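Local coordinates for chitin biosynthesis protein CHS5 (Saccharomyces cerevisiae, PDB 4IN3), which serves as a component of the exomer cargo-adaptor complex, which mediates export of specific cargo proteins such as the chitin synthase CHS3, at residues A[13-18]-A[48-53]; A[20-25]-A[32-37]; A[9-14]-A[25-30]. All coordinates share one frame; numbering follows the deposited sequence.

Overall arrangement
From the N terminus, strand 9-18 comes first and serves two contacts. Contact 3 pairs it with the end of strand 22-26, closing the first hairpin; contact 2 then joins strand 22-26 to strand 32-36, closing the second. These two cross along the chain, because 20-25 lies between 9-14 and 25-30 while its partner 32-37 lies beyond; they share Leu25. Contact 1 closes the longest loop by bringing 48-53 back to 13-18, and contact 2 lies wholly within that loop. The result is an antiparallel sheet ordered 32-36, 22-26, 9-18, 49-57. Contacts 1 and 3 share Leu13 and Thr14, while Gly16 and Lys17 probably hydrogen-bond to Leu24, linking contacts 1 and 2.

Contact 1. Residues A[13-18]-A[48-53]; sequences LTVGKL and SIIKMQ
Three backbone hydrogen bonds join 13-18 to 48-53. Leu13 and Ile50 form an antiparallel hydrogen-bonded pair: Leu13 N donates to Ile50 O at 2.9 Å, and Ile50 N donates in return to Leu13 O. Val15 N donates to Ser48 O, and all three donors lie nearly along the C=O axis. Between these bonds Thr14 and Ile49 make the non-hydrogen-bonded pair, with Ile49 CA 3.4 Å from Leu13 O. On the face carrying Leu13, Val15, Ile50 and Met52 the side chains pack against each other. Leu13 CD1 lies 3.9 Å from Met52 CB and also meets the CE that the bend at chi3 (-52°) turns back. Strand 9-18 gains strand 49-57 on one flank in the four-stranded sheet of the CHS5 N-terminal region. Ile50 sets CG1 between its backbone N and carbonyl carbon (chi1 51°), and CD1 ends 3.9 Å from Val15 CG2, the two side chains crossing at about a right angle. Beyond this first shell, Leu25 of strand 22-26 touches Leu13, Val15 and Ile50, while Leu40 packs on Ile50. Ile50, Lys51 and Gln53 pair antiparallel with a strand of the second CHS5 subunit, whose Glu61 accepts a hydrogen bond from Ile49 N.

Contact 2. Residues A[20-25]-A[32-37]; sequences ASLALL and VIEFPT
Four main-chain hydrogen bonds hold strands 22-25 and 32-36 in antiparallel register, two for each of the pairs Ala23-Phe35 and Leu25-Ile33. Those of Ala23 and Phe35 run nearly along the C=O axes; those of Leu25 and Ile33 lie in the carbonyl planes. A fifth bond, Thr37 N to Ser21 O at 3.1 Å, is straight at the hydrogen but has its donor above the carbonyl plane. CA-H...O contacts fill in between, as where Leu24 CA comes within 3.3 Å of Ile33 O. Apolar packing centres on Leu25, which crosses Phe35 obliquely and sets CD1 3.6 Å from Phe35 CB. With CG anti to its backbone N (chi1 -161°), Phe35 leads its ring away from segment 20-25, and Pro36 CD lies over one ring face, offset toward the rim. On the other side of the sheet Leu24 and Glu34 lie side by side, pointing the same way, with Leu24 CD2 3.7 Å from Glu34 CG. The bend at chi2 brings Glu34 OE2 to 3.4 Å from Leu22 CD1, so the carboxylate rests against two leucine methyls. Across the dimer interface, Phe35 meets Met52 of the second CHS5 subunit. This is a beta hairpin, with strand 32-36 outermost in its chain's sheet.

Contact 3. Residues A[9-14]-A[25-30]; sequences VDVLLT and LTTQDH
Leu13 and Thr27 run side by side and point the same way, whereas Leu13 and Leu25 cross at about a right angle. The Leu13 side chain thus presents CG to Thr27 CG2 at 3.7 Å and CD2 to Leu25 CB, also at 3.7 Å. Val11 approaches the same threonine methyl obliquely through CG1, which stands anti to its backbone N. That methyl is placed by the torsion of Thr27 (chi1 48°), with CG2 anti to the carbonyl carbon and OG1 in the crowded position between N and carbonyl carbon. The hydroxyl faces the turn instead, donating to Asp29 OD1 at 2.6 Å from above the carboxylate plane, and it accepts from His31 N. Thr14 and Thr26 sit on the opposite face, where Thr26 OG1 lies 3.7 Å from Thr14 CB and hydrogen-bonds with Asn378 of Protein BCH1. Their backbones form an antiparallel hydrogen-bonded pair, Thr14 N to Thr26 O at 3.0 Å and Thr26 N to Thr14 O on a lone pair. Past it, a water donates to Leu12 O and Gln28 OE1 and accepts from Gln28 N at 2.9 Å. Water thus carries the link on where direct pairing of the hairpin stops, and Thr27 uses both its branches: the methyl joins the apolar face while the hydroxyl ties down the turn, from which His30 and Asp29 O hydrogen-bond to Protein BCH1.

Contact 1. Residues A[13-18]-A[48-53]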
# COMPACT_ATOMS: atom_id res chain seq x y z
N LEU A 13 4.34 -32.76 1.86
CA LEU A 13 3.95 -31.49 1.25
C LEU A 13 3.86 -31.62 -0.26
O LEU A 13 4.54 -32.45 -0.88
CB LEU A 13 4.92 -30.37 1.64
CG LEU A 13 5.02 -30.03 3.13
CD1 LEU A 13 6.17 -30.78 3.80
CD2 LEU A 13 5.16 -28.52 3.35
N THR A 14 3.00 -30.80 -0.86
CA THR A 14 2.82 -30.81 -2.31
C THR A 14 3.45 -29.55 -2.91
O THR A 14 3.19 -28.44 -2.46
CB THR A 14 1.33 -30.87 -2.69
OG1 THR A 14 0.71 -31.98 -2.03
CG2 THR A 14 1.18 -31.04 -4.20
N VAL A 15 4.27 -29.75 -3.94
CA VAL A 15 4.96 -28.63 -4.59
C VAL A 15 4.03 -27.89 -5.55
O VAL A 15 3.62 -28.43 -6.58
CB VAL A 15 6.23 -29.12 -5.33
CG1 VAL A 15 6.98 -27.93 -5.91
CG2 VAL A 15 7.12 -29.91 -4.38
N GLY A 16 3.71 -26.64 -5.21
CA GLY A 16 2.75 -25.83 -5.95
C GLY A 16 3.38 -24.85 -6.93
O GLY A 16 4.40 -25.17 -7.55
N LYS A 17 2.77 -23.67 -7.08
CA LYS A 17 3.30 -22.61 -7.94
C LYS A 17 4.77 -22.35 -7.60
O LYS A 17 5.14 -22.26 -6.42
CB LYS A 17 2.49 -21.31 -7.78
CG LYS A 17 2.46 -20.43 -9.02
CD LYS A 17 1.53 -19.23 -8.84
CE LYS A 17 2.31 -17.94 -8.68
NZ LYS A 17 1.41 -16.76 -8.51
N LEU A 18 5.61 -22.24 -8.62
CA LEU A 18 7.05 -22.25 -8.38
C LEU A 18 7.79 -21.09 -9.05
O LEU A 18 7.39 -20.61 -10.11
CB LEU A 18 7.62 -23.61 -8.82
CG LEU A 18 9.13 -23.84 -8.93
CD1 LEU A 18 9.53 -25.20 -8.36
CD2 LEU A 18 9.56 -23.75 -10.38
N SER A 48 4.48 -31.98 -7.49
CA SER A 48 5.20 -33.13 -6.95
C SER A 48 5.08 -33.19 -5.44
O SER A 48 4.71 -32.20 -4.80
CB SER A 48 6.67 -33.08 -7.37
OG SER A 48 6.80 -33.21 -8.78
N ILE A 49 5.40 -34.34 -4.87
CA ILE A 49 5.20 -34.59 -3.45
C ILE A 49 6.52 -34.89 -2.73
O ILE A 49 7.29 -35.74 -3.16
CB ILE A 49 4.21 -35.75 -3.24
CG1 ILE A 49 2.86 -35.40 -3.87
CG2 ILE A 49 4.05 -36.06 -1.77
CD1 ILE A 49 1.91 -36.58 -4.01
N ILE A 50 6.76 -34.17 -1.64
CA ILE A 50 8.01 -34.30 -0.89
C ILE A 50 7.77 -34.60 0.58
O ILE A 50 6.78 -34.16 1.17
CB ILE A 50 8.86 -33.03 -1.00
CG1 ILE A 50 8.04 -31.79 -0.64
CG2 ILE A 50 9.44 -32.89 -2.40
CD1 ILE A 50 8.77 -30.48 -0.85
N LYS A 51 8.69 -35.36 1.18
CA LYS A 51 8.62 -35.65 2.61
C LYS A 51 9.65 -34.83 3.38
O LYS A 51 10.84 -34.83 3.05
CB LYS A 51 8.84 -37.14 2.89
CG LYS A 51 9.00 -37.47 4.38
CD LYS A 51 9.30 -38.95 4.60
CE LYS A 51 8.04 -39.72 4.99
NZ LYS A 51 8.30 -41.19 5.08
N MET A 52 9.18 -34.12 4.40
CA MET A 52 10.07 -33.34 5.25
C MET A 52 10.15 -33.98 6.63
O MET A 52 9.15 -34.09 7.34
CB MET A 52 9.57 -31.89 5.36
CG MET A 52 10.57 -30.95 5.99
SD MET A 52 10.08 -29.22 5.80
CE MET A 52 9.80 -29.15 4.03
N GLN A 53 11.35 -34.42 6.98
CA GLN A 53 11.60 -35.07 8.26
C GLN A 53 12.35 -34.10 9.16
O GLN A 53 13.57 -33.95 9.05
CB GLN A 53 12.41 -36.35 8.06
CG GLN A 53 11.65 -37.43 7.31
CD GLN A 53 12.49 -38.67 7.04
OE1 GLN A 53 13.72 -38.60 6.99
NE2 GLN A 53 11.82 -39.81 6.88

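Contact 2. Residues A[20-25]-A[32-37]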
# COMPACT_ATOMS: atom_id res chain seq x y z
N ALA A 20 12.07 -19.21 -9.42
CA ALA A 20 13.48 -19.53 -9.33
C ALA A 20 13.87 -19.36 -7.87
O ALA A 20 14.74 -20.05 -7.35
CB ALA A 20 14.31 -18.60 -10.19
N SER A 21 13.17 -18.44 -7.21
CA SER A 21 13.38 -18.11 -5.80
C SER A 21 12.62 -19.04 -4.86
O SER A 21 13.21 -19.68 -3.99
CB SER A 21 12.96 -16.66 -5.54
OG SER A 21 13.12 -16.32 -4.17
N LEU A 22 11.31 -19.11 -5.04
CA LEU A 22 10.47 -19.80 -4.07
C LEU A 22 9.53 -20.84 -4.66
O LEU A 22 9.00 -20.67 -5.76
CB LEU A 22 9.62 -18.79 -3.29
CG LEU A 22 10.29 -17.63 -2.57
CD1 LEU A 22 9.24 -16.63 -2.14
CD2 LEU A 22 11.09 -18.11 -1.36
N ALA A 23 9.34 -21.92 -3.91
CA ALA A 23 8.25 -22.84 -4.15
C ALA A 23 7.24 -22.56 -3.05
O ALA A 23 7.61 -22.17 -1.93
CB ALA A 23 8.72 -24.27 -4.09
N LEU A 24 5.96 -22.73 -3.36
CA LEU A 24 4.92 -22.65 -2.35
C LEU A 24 4.46 -24.08 -2.11
O LEU A 24 4.11 -24.81 -3.04
CB LEU A 24 3.77 -21.77 -2.83
CG LEU A 24 4.08 -20.30 -3.12
CD1 LEU A 24 2.80 -19.56 -3.52
CD2 LEU A 24 4.74 -19.61 -1.94
N LEU A 25 4.48 -24.50 -0.85
CA LEU A 25 4.16 -25.88 -0.53
C LEU A 25 2.86 -25.93 0.27
O LEU A 25 2.60 -25.06 1.09
CB LEU A 25 5.31 -26.53 0.25
CG LEU A 25 6.72 -26.31 -0.30
CD1 LEU A 25 7.77 -26.81 0.69
CD2 LEU A 25 6.90 -26.98 -1.65
N VAL A 32 0.28 -23.12 4.16
CA VAL A 32 0.96 -22.75 2.92
C VAL A 32 2.34 -22.19 3.26
O VAL A 32 2.45 -21.22 4.02
CB VAL A 32 0.13 -21.77 2.07
CG1 VAL A 32 0.95 -21.29 0.87
CG2 VAL A 32 -1.15 -22.45 1.60
N ILE A 33 3.38 -22.78 2.69
CA ILE A 33 4.74 -22.46 3.10
C ILE A 33 5.60 -21.91 1.96
O ILE A 33 5.66 -22.51 0.88
CB ILE A 33 5.44 -23.70 3.70
CG1 ILE A 33 4.79 -24.08 5.03
CG2 ILE A 33 6.93 -23.45 3.91
CD1 ILE A 33 5.38 -25.33 5.66
N GLU A 34 6.24 -20.77 2.20
CA GLU A 34 7.22 -20.24 1.27
C GLU A 34 8.56 -20.92 1.52
O GLU A 34 9.10 -20.86 2.63
CB GLU A 34 7.35 -18.72 1.41
CG GLU A 34 6.07 -17.97 1.11
CD GLU A 34 6.32 -16.61 0.47
OE1 GLU A 34 6.71 -15.67 1.19
OE2 GLU A 34 6.14 -16.50 -0.77
N PHE A 35 9.10 -21.57 0.50
CA PHE A 35 10.30 -22.38 0.69
C PHE A 35 11.34 -22.14 -0.41
O PHE A 35 10.98 -22.03 -1.57
CB PHE A 35 9.91 -23.86 0.75
CG PHE A 35 10.95 -24.74 1.38
CD1 PHE A 35 11.11 -24.75 2.76
CD2 PHE A 35 11.74 -25.57 0.61
CE1 PHE A 35 12.06 -25.56 3.35
CE2 PHE A 35 12.69 -26.39 1.20
CZ PHE A 35 12.85 -26.39 2.57
N PRO A 36 12.63 -22.06 -0.03
CA PRO A 36 13.70 -21.88 -1.02
C PRO A 36 13.75 -23.04 -2.02
O PRO A 36 13.89 -24.19 -1.62
CB PRO A 36 14.97 -21.87 -0.17
CG PRO A 36 14.51 -21.42 1.18
CD PRO A 36 13.14 -22.01 1.35
N THR A 37 13.64 -22.72 -3.31
CA THR A 37 13.62 -23.74 -4.36
C THR A 37 14.96 -24.46 -4.46
O THR A 37 15.02 -25.61 -4.90
CB THR A 37 13.28 -23.12 -5.73
OG1 THR A 37 12.33 -22.06 -5.57
CG2 THR A 37 12.72 -24.17 -6.68

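Contact 3. Residues A[9-14]-A[25-30]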
# COMPACT_ATOMS: atom_id res chain seq x y z
N VAL A 9 9.42 -35.07 13.49
CA VAL A 9 8.16 -34.69 12.86
C VAL A 9 8.17 -34.97 11.36
O VAL A 9 8.94 -34.35 10.61
CB VAL A 9 7.83 -33.21 13.09
CG1 VAL A 9 6.57 -32.81 12.33
CG2 VAL A 9 7.67 -32.92 14.58
N ASP A 10 7.33 -35.90 10.92
CA ASP A 10 7.26 -36.26 9.50
C ASP A 10 6.07 -35.60 8.81
O ASP A 10 4.93 -35.79 9.22
CB ASP A 10 7.19 -37.78 9.33
CG ASP A 10 8.44 -38.49 9.81
OD1 ASP A 10 9.44 -38.51 9.06
OD2 ASP A 10 8.42 -39.04 10.93
N VAL A 11 6.35 -34.83 7.76
CA VAL A 11 5.29 -34.16 7.02
C VAL A 11 5.35 -34.50 5.53
O VAL A 11 6.42 -34.75 4.98
CB VAL A 11 5.38 -32.63 7.16
CG1 VAL A 11 4.33 -31.96 6.27
CG2 VAL A 11 5.19 -32.21 8.60
N LEU A 12 4.19 -34.51 4.89
CA LEU A 12 4.13 -34.60 3.43
C LEU A 12 3.67 -33.24 2.89
O LEU A 12 2.74 -32.64 3.42
CB LEU A 12 3.18 -35.70 2.97
CG LEU A 12 3.83 -37.00 2.48
CD1 LEU A 12 4.43 -37.79 3.64
CD2 LEU A 12 2.82 -37.84 1.71
N LEU A 13 4.34 -32.76 1.86
CA LEU A 13 3.95 -31.49 1.25
C LEU A 13 3.86 -31.62 -0.26
O LEU A 13 4.54 -32.45 -0.88
CB LEU A 13 4.92 -30.37 1.64
CG LEU A 13 5.02 -30.03 3.13
CD1 LEU A 13 6.17 -30.78 3.80
CD2 LEU A 13 5.16 -28.52 3.35
N THR A 14 3.00 -30.80 -0.86
CA THR A 14 2.82 -30.81 -2.31
C THR A 14 3.45 -29.55 -2.91
O THR A 14 3.19 -28.44 -2.46
CB THR A 14 1.33 -30.87 -2.69
OG1 THR A 14 0.71 -31.98 -2.03
CG2 THR A 14 1.18 -31.04 -4.20
N LEU A 25 4.48 -24.50 -0.85
CA LEU A 25 4.16 -25.88 -0.53
C LEU A 25 2.86 -25.93 0.27
O LEU A 25 2.60 -25.06 1.09
CB LEU A 25 5.31 -26.53 0.25
CG LEU A 25 6.72 -26.31 -0.30
CD1 LEU A 25 7.77 -26.81 0.69
CD2 LEU A 25 6.90 -26.98 -1.65
N THR A 26 2.05 -26.95 0.02
CA THR A 26 0.78 -27.09 0.72
C THR A 26 0.67 -28.42 1.46
O THR A 26 1.02 -29.47 0.91
CB THR A 26 -0.43 -26.94 -0.23
OG1 THR A 26 -0.44 -28.02 -1.17
CG2 THR A 26 -0.38 -25.61 -0.97
N THR A 27 0.19 -28.36 2.69
CA THR A 27 -0.09 -29.57 3.46
C THR A 27 -1.58 -29.89 3.40
O THR A 27 -2.36 -29.14 2.83
CB THR A 27 0.36 -29.42 4.92
OG1 THR A 27 -0.11 -28.17 5.44
CG2 THR A 27 1.87 -29.45 5.02
N GLN A 28 -1.97 -31.02 4.00
CA GLN A 28 -3.37 -31.42 4.00
C GLN A 28 -4.16 -30.73 5.11
O GLN A 28 -5.39 -30.72 5.10
CB GLN A 28 -3.50 -32.95 4.09
CG GLN A 28 -3.33 -33.65 2.75
CD GLN A 28 -2.33 -34.78 2.80
OE1 GLN A 28 -1.60 -34.94 3.79
NE2 GLN A 28 -2.28 -35.59 1.75
N ASP A 29 -3.43 -30.14 6.06
CA ASP A 29 -4.04 -29.37 7.14
C ASP A 29 -4.13 -27.89 6.76
O ASP A 29 -4.46 -27.04 7.59
CB ASP A 29 -3.32 -29.58 8.48
CG ASP A 29 -1.82 -29.63 8.33
OD1 ASP A 29 -1.25 -28.74 7.67
OD2 ASP A 29 -1.20 -30.56 8.89
N HIS A 30 -3.81 -27.60 5.51
CA HIS A 30 -3.93 -26.27 4.90
C HIS A 30 -2.96 -25.21 5.42
O HIS A 30 -3.34 -24.04 5.59
CB HIS A 30 -5.37 -25.77 4.96
CG HIS A 30 -6.37 -26.76 4.43
ND1 HIS A 30 -6.37 -27.18 3.12
CD2 HIS A 30 -7.39 -27.40 5.03
CE1 HIS A 30 -7.35 -28.04 2.93
NE2 HIS A 30 -7.99 -28.20 4.08
O HOH W 1 0.27 -32.76 4.72